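Local coordinates for protein dihydrodipicolinate synthase (Bacillus clausii KSM-K16, PDB 3E96) that probably acts as a 4-hydroxy-tetrahydrodipicolinate synthase, a Schiff-base-forming lyase of the DapA family built on a TIM barrel, at residues I50-N55 with R72-Y77; D156-Q161 with E185-A190; A169-P174 with C193-K198; F202-G207 with E228-N233. All coordinates share one frame; numbering follows the deposited sequence.

Interaction 1: residues I50-N55 with R72-Y77; sequences IVPCGN and RRTVEY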
# COMPACT_ATOMS: atom_id res chain seq x y z
N ILE B 50 -17.48 10.77 -11.80
CA ILE B 50 -17.26 9.35 -11.56
C ILE B 50 -15.75 9.13 -11.54
O ILE B 50 -15.01 9.74 -12.32
CB ILE B 50 -17.95 8.48 -12.65
CG1 ILE B 50 -17.89 7.01 -12.23
CG2 ILE B 50 -17.31 8.73 -14.01
CD1 ILE B 50 -18.76 6.09 -13.08
N VAL B 51 -15.30 8.27 -10.63
CA VAL B 51 -13.88 8.05 -10.45
C VAL B 51 -13.39 6.61 -10.65
O VAL B 51 -13.23 5.86 -9.69
CB VAL B 51 -13.45 8.51 -9.03
CG1 VAL B 51 -11.94 8.51 -8.89
CG2 VAL B 51 -14.01 9.90 -8.75
N PRO B 52 -13.16 6.21 -11.91
CA PRO B 52 -12.68 4.85 -12.14
C PRO B 52 -11.30 4.71 -11.51
O PRO B 52 -10.58 5.70 -11.33
CB PRO B 52 -12.64 4.75 -13.67
CG PRO B 52 -12.39 6.18 -14.10
CD PRO B 52 -13.32 6.95 -13.17
N CYS B 53 -10.92 3.48 -11.16
CA CYS B 53 -9.63 3.24 -10.53
C CYS B 53 -9.51 3.89 -9.16
O CYS B 53 -8.42 4.27 -8.72
CB CYS B 53 -8.49 3.71 -11.45
SG CYS B 53 -8.23 2.57 -12.82
N GLY B 54 -10.65 4.04 -8.49
CA GLY B 54 -10.67 4.60 -7.15
C GLY B 54 -10.48 3.41 -6.23
O GLY B 54 -10.39 2.27 -6.70
N ASN B 55 -10.43 3.62 -4.93
CA ASN B 55 -10.24 2.47 -4.05
C ASN B 55 -11.47 1.59 -3.96
O ASN B 55 -11.35 0.39 -3.73
CB ASN B 55 -9.76 2.93 -2.67
CG ASN B 55 -8.24 3.02 -2.60
OD1 ASN B 55 -7.69 3.92 -1.98
ND2 ASN B 55 -7.56 2.06 -3.23
N ARG B 72 -10.60 3.72 -19.92
CA ARG B 72 -11.10 3.80 -21.29
C ARG B 72 -12.58 3.41 -21.35
O ARG B 72 -13.38 4.10 -21.97
CB ARG B 72 -10.30 2.88 -22.22
CG ARG B 72 -8.85 3.32 -22.42
CD ARG B 72 -8.20 2.56 -23.57
NE ARG B 72 -7.94 1.15 -23.26
CZ ARG B 72 -6.78 0.68 -22.82
NH1 ARG B 72 -5.75 1.50 -22.62
NH2 ARG B 72 -6.64 -0.61 -22.58
N ARG B 73 -12.92 2.30 -20.71
CA ARG B 73 -14.30 1.82 -20.69
C ARG B 73 -15.24 2.86 -20.07
O ARG B 73 -16.35 3.06 -20.55
CB ARG B 73 -14.40 0.52 -19.88
CG ARG B 73 -13.67 -0.67 -20.50
CD ARG B 73 -14.60 -1.51 -21.38
NE ARG B 73 -13.89 -2.60 -22.03
CZ ARG B 73 -14.48 -3.60 -22.69
NH1 ARG B 73 -15.80 -3.64 -22.80
NH2 ARG B 73 -13.74 -4.54 -23.26
N THR B 74 -14.78 3.51 -19.01
CA THR B 74 -15.58 4.53 -18.33
C THR B 74 -15.90 5.69 -19.27
O THR B 74 -17.05 6.13 -19.36
CB THR B 74 -14.86 5.07 -17.09
OG1 THR B 74 -14.56 3.98 -16.21
CG2 THR B 74 -15.74 6.07 -16.35
N VAL B 75 -14.89 6.18 -19.97
CA VAL B 75 -15.09 7.28 -20.91
C VAL B 75 -16.13 6.88 -21.95
O VAL B 75 -17.01 7.66 -22.29
CB VAL B 75 -13.77 7.66 -21.61
CG1 VAL B 75 -14.03 8.68 -22.72
CG2 VAL B 75 -12.79 8.25 -20.60
N GLU B 76 -16.04 5.64 -22.43
CA GLU B 76 -16.99 5.16 -23.43
C GLU B 76 -18.41 5.05 -22.88
O GLU B 76 -19.35 5.55 -23.49
CB GLU B 76 -16.57 3.79 -23.97
CG GLU B 76 -17.45 3.29 -25.12
CD GLU B 76 -17.31 1.80 -25.39
OE1 GLU B 76 -16.17 1.29 -25.36
OE2 GLU B 76 -18.34 1.13 -25.64
N TYR B 77 -18.56 4.39 -21.74
CA TYR B 77 -19.88 4.20 -21.15
C TYR B 77 -20.53 5.46 -20.62
O TYR B 77 -21.76 5.56 -20.59
CB TYR B 77 -19.83 3.14 -20.05
CG TYR B 77 -19.38 1.77 -20.52
CD1 TYR B 77 -19.75 1.28 -21.78
CD2 TYR B 77 -18.60 0.96 -19.71
CE1 TYR B 77 -19.34 0.02 -22.22
CE2 TYR B 77 -18.19 -0.30 -20.13
CZ TYR B 77 -18.56 -0.77 -21.38
OH TYR B 77 -18.13 -2.01 -21.80

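Interaction 2: residues D156-Q161 with E185-A190; sequences DLAPLQ and EEHQIA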
# COMPACT_ATOMS: atom_id res chain seq x y z
N ASP B 156 1.73 23.62 0.63
CA ASP B 156 2.81 23.82 -0.34
C ASP B 156 2.46 23.40 -1.77
O ASP B 156 3.04 23.92 -2.72
CB ASP B 156 4.08 23.10 0.13
CG ASP B 156 4.66 23.72 1.38
OD1 ASP B 156 4.37 24.91 1.63
OD2 ASP B 156 5.40 23.04 2.12
N LEU B 157 1.52 22.47 -1.91
CA LEU B 157 1.11 22.01 -3.24
C LEU B 157 0.05 22.91 -3.85
O LEU B 157 -0.05 23.01 -5.08
CB LEU B 157 0.54 20.59 -3.16
CG LEU B 157 1.48 19.40 -2.96
CD1 LEU B 157 0.65 18.13 -2.73
CD2 LEU B 157 2.37 19.23 -4.17
N ALA B 158 -0.72 23.58 -3.00
CA ALA B 158 -1.81 24.45 -3.45
C ALA B 158 -1.53 25.38 -4.63
O ALA B 158 -2.36 25.51 -5.52
CB ALA B 158 -2.33 25.26 -2.27
N PRO B 159 -0.35 26.03 -4.65
CA PRO B 159 -0.01 26.94 -5.75
C PRO B 159 0.01 26.32 -7.14
O PRO B 159 -0.15 27.02 -8.14
CB PRO B 159 1.37 27.47 -5.34
CG PRO B 159 1.32 27.42 -3.85
CD PRO B 159 0.67 26.08 -3.60
N LEU B 160 0.22 25.01 -7.21
CA LEU B 160 0.25 24.34 -8.51
C LEU B 160 -1.02 24.60 -9.29
O LEU B 160 -2.12 24.32 -8.83
CB LEU B 160 0.46 22.84 -8.34
CG LEU B 160 1.82 22.42 -7.76
CD1 LEU B 160 1.82 20.92 -7.48
CD2 LEU B 160 2.94 22.80 -8.74
N GLN B 161 -0.86 25.15 -10.49
CA GLN B 161 -2.00 25.46 -11.35
C GLN B 161 -2.90 24.27 -11.62
O GLN B 161 -4.13 24.40 -11.67
CB GLN B 161 -1.51 26.03 -12.68
CG GLN B 161 -1.11 27.49 -12.59
CD GLN B 161 -2.31 28.40 -12.36
OE1 GLN B 161 -2.16 29.55 -11.94
NE2 GLN B 161 -3.50 27.89 -12.65
N GLU B 185 -7.63 31.95 -1.23
CA GLU B 185 -8.62 31.70 -2.28
C GLU B 185 -7.94 31.72 -3.63
O GLU B 185 -8.42 31.12 -4.60
CB GLU B 185 -9.72 32.77 -2.24
CG GLU B 185 -10.49 32.84 -0.93
CD GLU B 185 -11.16 31.53 -0.57
OE1 GLU B 185 -11.98 31.04 -1.38
OE2 GLU B 185 -10.88 30.99 0.52
N GLU B 186 -6.81 32.40 -3.69
CA GLU B 186 -6.02 32.53 -4.91
C GLU B 186 -5.67 31.18 -5.54
O GLU B 186 -5.51 31.08 -6.76
CB GLU B 186 -4.74 33.31 -4.61
CG GLU B 186 -3.76 33.35 -5.75
CD GLU B 186 -2.47 34.04 -5.37
OE1 GLU B 186 -1.59 34.15 -6.24
OE2 GLU B 186 -2.33 34.47 -4.20
N HIS B 187 -5.54 30.14 -4.73
CA HIS B 187 -5.18 28.83 -5.26
C HIS B 187 -6.35 27.96 -5.70
O HIS B 187 -6.15 26.91 -6.33
CB HIS B 187 -4.28 28.11 -4.27
CG HIS B 187 -3.03 28.87 -3.94
ND1 HIS B 187 -2.29 29.53 -4.90
CD2 HIS B 187 -2.41 29.10 -2.76
CE1 HIS B 187 -1.27 30.13 -4.33
NE2 HIS B 187 -1.31 29.89 -3.03
N GLN B 188 -7.56 28.39 -5.38
CA GLN B 188 -8.78 27.69 -5.77
C GLN B 188 -8.66 26.17 -5.70
O GLN B 188 -8.27 25.52 -6.67
CB GLN B 188 -9.18 28.11 -7.18
CG GLN B 188 -9.35 29.62 -7.32
CD GLN B 188 -9.59 30.06 -8.75
OE1 GLN B 188 -10.58 29.68 -9.38
NE2 GLN B 188 -8.67 30.87 -9.28
N ILE B 189 -9.02 25.61 -4.55
CA ILE B 189 -8.96 24.17 -4.36
C ILE B 189 -10.34 23.64 -4.00
O ILE B 189 -11.02 24.20 -3.13
CB ILE B 189 -7.98 23.80 -3.22
CG1 ILE B 189 -6.57 24.28 -3.56
CG2 ILE B 189 -8.01 22.29 -2.98
CD1 ILE B 189 -5.97 23.65 -4.80
N ALA B 190 -10.78 22.58 -4.67
CA ALA B 190 -12.07 21.99 -4.34
C ALA B 190 -11.79 21.10 -3.14
O ALA B 190 -10.98 20.18 -3.23
CB ALA B 190 -12.58 21.15 -5.50
O HOH W 1 -4.34 25.34 -7.43

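Interaction 3: residues A169-P174 with C193-K198; sequences AINDLP and CGTAEK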
# COMPACT_ATOMS: atom_id res chain seq x y z
N ALA B 169 -8.82 12.85 3.50
CA ALA B 169 -9.31 11.62 4.10
C ALA B 169 -8.80 11.30 5.49
O ALA B 169 -8.71 10.14 5.88
CB ALA B 169 -9.03 10.45 3.15
N ILE B 170 -8.45 12.34 6.24
CA ILE B 170 -8.00 12.19 7.61
C ILE B 170 -9.19 12.72 8.40
O ILE B 170 -9.54 13.90 8.28
CB ILE B 170 -6.76 13.05 7.91
CG1 ILE B 170 -5.61 12.63 6.99
CG2 ILE B 170 -6.35 12.89 9.37
CD1 ILE B 170 -4.35 13.47 7.14
N ASN B 171 -9.83 11.86 9.19
CA ASN B 171 -11.00 12.27 9.94
C ASN B 171 -10.66 13.03 11.21
O ASN B 171 -11.04 12.63 12.32
CB ASN B 171 -11.89 11.06 10.24
CG ASN B 171 -12.50 10.48 8.98
OD1 ASN B 171 -12.89 11.22 8.07
ND2 ASN B 171 -12.60 9.15 8.91
N ASP B 172 -9.95 14.13 11.02
CA ASP B 172 -9.53 15.00 12.11
C ASP B 172 -10.12 16.35 11.72
O ASP B 172 -9.53 17.08 10.92
CB ASP B 172 -8.00 15.06 12.13
CG ASP B 172 -7.47 15.82 13.33
OD1 ASP B 172 -8.07 16.85 13.69
OD2 ASP B 172 -6.45 15.39 13.91
N LEU B 173 -11.29 16.67 12.27
CA LEU B 173 -11.96 17.92 11.92
C LEU B 173 -11.17 19.20 12.19
O LEU B 173 -11.14 20.09 11.35
CB LEU B 173 -13.35 17.98 12.58
CG LEU B 173 -14.44 17.13 11.91
CD1 LEU B 173 -14.70 17.63 10.50
CD2 LEU B 173 -14.03 15.67 11.87
N PRO B 174 -10.52 19.32 13.37
CA PRO B 174 -9.76 20.55 13.60
C PRO B 174 -8.66 20.71 12.55
O PRO B 174 -8.41 21.81 12.07
CB PRO B 174 -9.20 20.35 15.01
CG PRO B 174 -10.29 19.56 15.68
CD PRO B 174 -10.62 18.52 14.61
N CYS B 193 -14.63 15.78 0.96
CA CYS B 193 -14.54 14.85 2.08
C CYS B 193 -14.29 13.48 1.45
O CYS B 193 -15.17 12.93 0.78
CB CYS B 193 -15.84 14.81 2.88
SG CYS B 193 -15.88 13.48 4.09
N GLY B 194 -13.10 12.93 1.66
CA GLY B 194 -12.78 11.63 1.08
C GLY B 194 -13.22 10.42 1.88
O GLY B 194 -12.89 9.29 1.50
N THR B 195 -13.96 10.64 2.96
CA THR B 195 -14.41 9.54 3.80
C THR B 195 -15.91 9.24 3.76
O THR B 195 -16.45 8.58 4.65
CB THR B 195 -13.93 9.74 5.25
OG1 THR B 195 -14.23 11.07 5.67
CG2 THR B 195 -12.41 9.53 5.33
N ALA B 196 -16.56 9.75 2.72
CA ALA B 196 -17.98 9.53 2.44
C ALA B 196 -19.05 10.06 3.38
O ALA B 196 -18.79 10.86 4.27
CB ALA B 196 -18.22 8.04 2.17
N GLU B 197 -20.27 9.60 3.15
CA GLU B 197 -21.45 10.05 3.88
C GLU B 197 -21.42 10.10 5.41
O GLU B 197 -22.03 10.99 5.99
CB GLU B 197 -22.68 9.27 3.41
CG GLU B 197 -23.09 9.61 1.97
CD GLU B 197 -22.47 8.69 0.92
OE1 GLU B 197 -21.42 8.08 1.19
OE2 GLU B 197 -23.05 8.59 -0.19
N LYS B 198 -20.75 9.16 6.06
CA LYS B 198 -20.71 9.19 7.52
C LYS B 198 -20.04 10.47 8.00
O LYS B 198 -20.43 11.06 9.01
CB LYS B 198 -19.95 7.98 8.08
CG LYS B 198 -19.76 8.02 9.60
CD LYS B 198 -19.10 6.75 10.13
CE LYS B 198 -18.87 6.85 11.63
NZ LYS B 198 -18.15 5.66 12.17

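Interaction 4: residues F202-G207 with E228-N233; sequences FFWHAG and EALRNN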
# COMPACT_ATOMS: atom_id res chain seq x y z
N PHE B 202 -20.06 16.62 8.83
CA PHE B 202 -19.07 17.27 9.67
C PHE B 202 -18.04 18.03 8.84
O PHE B 202 -17.68 19.17 9.16
CB PHE B 202 -18.40 16.21 10.54
CG PHE B 202 -19.38 15.37 11.31
CD1 PHE B 202 -19.97 15.86 12.48
CD2 PHE B 202 -19.76 14.11 10.85
CE1 PHE B 202 -20.92 15.12 13.17
CE2 PHE B 202 -20.72 13.35 11.54
CZ PHE B 202 -21.30 13.85 12.70
N PHE B 203 -17.56 17.41 7.76
CA PHE B 203 -16.60 18.07 6.88
C PHE B 203 -17.26 19.28 6.22
O PHE B 203 -16.64 20.32 6.06
CB PHE B 203 -16.12 17.12 5.78
CG PHE B 203 -14.97 16.25 6.18
CD1 PHE B 203 -15.10 15.33 7.21
CD2 PHE B 203 -13.75 16.33 5.50
CE1 PHE B 203 -14.04 14.49 7.56
CE2 PHE B 203 -12.68 15.51 5.84
CZ PHE B 203 -12.82 14.59 6.88
N TRP B 204 -18.53 19.13 5.84
CA TRP B 204 -19.25 20.22 5.17
C TRP B 204 -19.28 21.47 6.04
O TRP B 204 -18.99 22.57 5.57
CB TRP B 204 -20.67 19.78 4.81
CG TRP B 204 -21.34 20.68 3.81
CD1 TRP B 204 -21.99 21.86 4.06
CD2 TRP B 204 -21.38 20.49 2.39
NE1 TRP B 204 -22.44 22.41 2.88
CE2 TRP B 204 -22.08 21.58 1.84
CE3 TRP B 204 -20.91 19.49 1.53
CZ2 TRP B 204 -22.31 21.71 0.46
CZ3 TRP B 204 -21.13 19.61 0.16
CH2 TRP B 204 -21.83 20.72 -0.36
N HIS B 205 -19.63 21.29 7.31
CA HIS B 205 -19.69 22.39 8.26
C HIS B 205 -18.31 23.06 8.39
O HIS B 205 -18.21 24.27 8.59
CB HIS B 205 -20.14 21.89 9.63
CG HIS B 205 -19.99 22.89 10.73
ND1 HIS B 205 -20.77 24.02 10.82
CD2 HIS B 205 -19.13 22.94 11.78
CE1 HIS B 205 -20.40 24.73 11.87
NE2 HIS B 205 -19.41 24.10 12.47
N ALA B 206 -17.26 22.25 8.27
CA ALA B 206 -15.89 22.75 8.39
C ALA B 206 -15.30 23.34 7.11
O ALA B 206 -14.18 23.88 7.15
CB ALA B 206 -14.99 21.63 8.92
N GLY B 207 -16.00 23.24 5.99
CA GLY B 207 -15.47 23.83 4.76
C GLY B 207 -15.50 23.01 3.48
O GLY B 207 -15.25 23.55 2.40
N GLU B 228 -28.00 17.51 -1.46
CA GLU B 228 -28.98 18.59 -1.58
C GLU B 228 -29.33 19.19 -0.22
O GLU B 228 -29.44 20.41 -0.09
CB GLU B 228 -30.24 18.07 -2.28
CG GLU B 228 -29.92 17.43 -3.63
CD GLU B 228 -31.14 17.18 -4.48
OE1 GLU B 228 -32.16 16.70 -3.94
OE2 GLU B 228 -31.08 17.47 -5.70
N ALA B 229 -29.49 18.34 0.79
CA ALA B 229 -29.80 18.81 2.13
C ALA B 229 -28.67 19.70 2.65
O ALA B 229 -28.92 20.76 3.22
CB ALA B 229 -30.01 17.62 3.08
N LEU B 230 -27.43 19.27 2.43
CA LEU B 230 -26.28 20.05 2.88
C LEU B 230 -26.23 21.39 2.16
O LEU B 230 -26.02 22.43 2.78
CB LEU B 230 -24.98 19.27 2.61
CG LEU B 230 -24.71 18.05 3.50
CD1 LEU B 230 -23.53 17.25 2.95
CD2 LEU B 230 -24.42 18.52 4.92
N ARG B 231 -26.42 21.37 0.85
CA ARG B 231 -26.39 22.59 0.05
C ARG B 231 -27.51 23.56 0.45
O ARG B 231 -27.33 24.77 0.39
CB ARG B 231 -26.50 22.26 -1.44
CG ARG B 231 -25.21 21.72 -2.05
CD ARG B 231 -25.43 21.31 -3.49
NE ARG B 231 -24.18 21.05 -4.20
CZ ARG B 231 -24.12 20.62 -5.46
NH1 ARG B 231 -25.24 20.41 -6.14
NH2 ARG B 231 -22.95 20.42 -6.04
N ASN B 232 -28.66 23.02 0.85
CA ASN B 232 -29.78 23.87 1.25
C ASN B 232 -29.71 24.27 2.72
O ASN B 232 -30.57 25.00 3.21
CB ASN B 232 -31.11 23.15 1.01
CG ASN B 232 -31.36 22.87 -0.45
OD1 ASN B 232 -30.98 23.65 -1.32
ND2 ASN B 232 -32.01 21.74 -0.73
N ASN B 233 -28.69 23.78 3.42
CA ASN B 233 -28.53 24.08 4.83
C ASN B 233 -29.76 23.62 5.61
O ASN B 233 -30.17 24.25 6.59
CB ASN B 233 -28.31 25.57 5.04
CG ASN B 233 -26.99 26.04 4.46
OD1 ASN B 233 -25.92 25.58 4.86
ND2 ASN B 233 -27.06 26.97 3.51
O HOH W 2 -23.91 24.81 2.46

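Interaction 1: residues I50-N55 with R72-Y77
P52 lays its ring against T74, and this is the tight part of the contact: P52 CB comes to 3.3 Å from T74 OG1, with P52 CG 3.7 Å from the same oxygen, the two side chains meeting at a slant. T74 OG1 is nonetheless satisfied, being hydrogen-bonded to Y35 of helix 32-43 and to the carbonyl of E70 one turn back, so the proline carbons pack on a hydroxyl already engaged. With OG1 beside the backbone N (chi1 -57°), T74 CG2 falls anti to that N and meets I50 CG2 tip to tip at 3.9 Å. In this TIM barrel the pair joins the end of strand 49-50 and the loop after it to helix 64-78, the helix that follows in the same beta-alpha unit; V84 of the next strand also touches P52 and T74. A glycine in place of T74 would probably open a gap beneath P52 and I50 and leave Y35 without this hydroxyl partner. Toward solvent the helix carries the exposed R72 and E76, R72 paired with E65 and E69; to one side R73 NH1 donates to Y77 OH (3.0 Å), the oxygen lying in the guanidinium plane.

Interaction 2: residues D156-Q161 with E185-A190
H187 sets its imidazole over the backbone of A158 and P159. Along 185-190, the chain first makes a short 3-10 turn, in which Q188 N bonds back to E185 O, and this turn presents H187 to the other segment. With H187 CG anti to its own carbonyl carbon (chi1 -58°), the ring comes across the A158-P159 peptide. P159 CA sits over one face, 3.8 Å from the ring centroid and 23° off the normal, a CH-pi contact displaced toward the rim at ND1 and CE1. The pyrrolidine follows at the far end of the ring, P159 CG lying 3.7 Å from H187 NE2, while A158 CB packs 3.9 Å from H187 CD2. Replacing H187 by an alanine would probably uncover the P159 backbone and open a gap beside A158, since the imidazole supplies most of this segment's packing. Water 1 lies 2.6 Å from H187 O and 2.8 Å from A158 O, placed to link the two carbonyls of segments that share no direct hydrogen bond. In the TIM barrel this joins the turn after helix 152-157, a type I turn from L157 to L160 closed by L160 N to L157 O, to the loop leading into strand 190-193. After Q188 the chain turns inward: I189 CD1 comes to 4.1 Å from A158 O, while its side chain also touches L163 and V166 of strand 163-168. A190 then enters the sheet, pairing through its backbone with V164 and V166.

Interaction 3: residues A169-P174 with C193-K198
At the C-terminal mouth of the TIM barrel, where the predicted Schiff-base lysine K167 and the predicted proton donor/acceptor Y143 lie, the loops after strands 163-168 and 190-193 meet through N171 and T195. T195 OG1 donates to N171 OD1 at 2.8 Å; the hydroxyl lies in the carbonyl plane, on a lone pair, with a C=O...donor angle of 140°. T195 OG1 is between the backbone N and the carbonyl carbon (chi1 48°), a setting that turns T195 CG2 to the amide as well, 3.3 Å from N171 OD1. The same methyl packs 3.8 Å from A169 O and 4.1 Å from A169 CB. Backbones come close here, G194 CA lying 4.6 Å from A169 CA; a CB on G194 would probably be tight against A169 CB. G194 O also accepts a hydrogen bond from Y143, so this loop touches the predicted catalytic tyrosine directly. N171 is the centre of an inverse gamma turn, and D172 N-caps helix 173-180 through R175 N. F203 of helix 200-206 packs on both N171 and T195, while G194 pairs through its backbone with Y168 at the end of the neighbouring strand.

Interaction 4: residues F202-G207 with E228-N233
W204 takes L230 CB over one face of its indole: CB is 3.8 Å from the centroid of the five-membered ring and 12° off its normal, a CH-pi contact. The two leucine methyls spread across the bicycle, L230 CD1 touching W204 CE3 at 3.7 Å and L230 CD2 reaching W204 CG at 3.9 Å. R231 adds its aliphatic part, R231 CG standing 3.8 Å from W204 CZ2 in an oblique approach to the benzo ring. The indole reaches this position because W204 CG is anti to the backbone N (chi1 -164°), the ring extending from helix 200-206 toward helix 220-231. At the ring's edge and in its plane, water 2 accepts a firm bond from W204 NE1 at 2.8 Å. The water also lies 3.2 Å from L230 O and can link the two. That carbonyl also accepts from N233 N, one of the bonds of the Schellman motif that ends helix 220-231. A second Schellman motif, with G207 N bonded to W204 O, ends helix 200-206, and both carry a residue of positive phi. R231 extends its chain past the tryptophan to bond through NH2 to the carbonyl of E13. Further out, L230 touches V238 of helix 235-252, and F203, on another side of helix 200-206, meets the ring of F176 in helix 173-180. The contact therefore packs two consecutive outer helices of the barrel together, with strand 210-213 between them in sequence.

Overall arrangement
Interaction 1 is the buried one, a packing of proline, threonine and isoleucine between strand end and helix within one beta-alpha unit. Interactions 2, 3 and 4 are only partly buried. Interactions 2 and 3 alternate along the chain and use the two ends of the same strands, 163-168 and 190-193: the former, at the entry side, relies on a histidine face and a water between carbonyls, the latter, at the mouth that holds the predicted active-site residues, on a direct side-chain hydrogen bond. Interactions 3 and 4 touch, F203 packing on N171 and C193, with centres about 13 Å apart. Interaction 4 lies between outer helices, away from the predicted sites, and like interaction 2 combines a CH-pi contact with water.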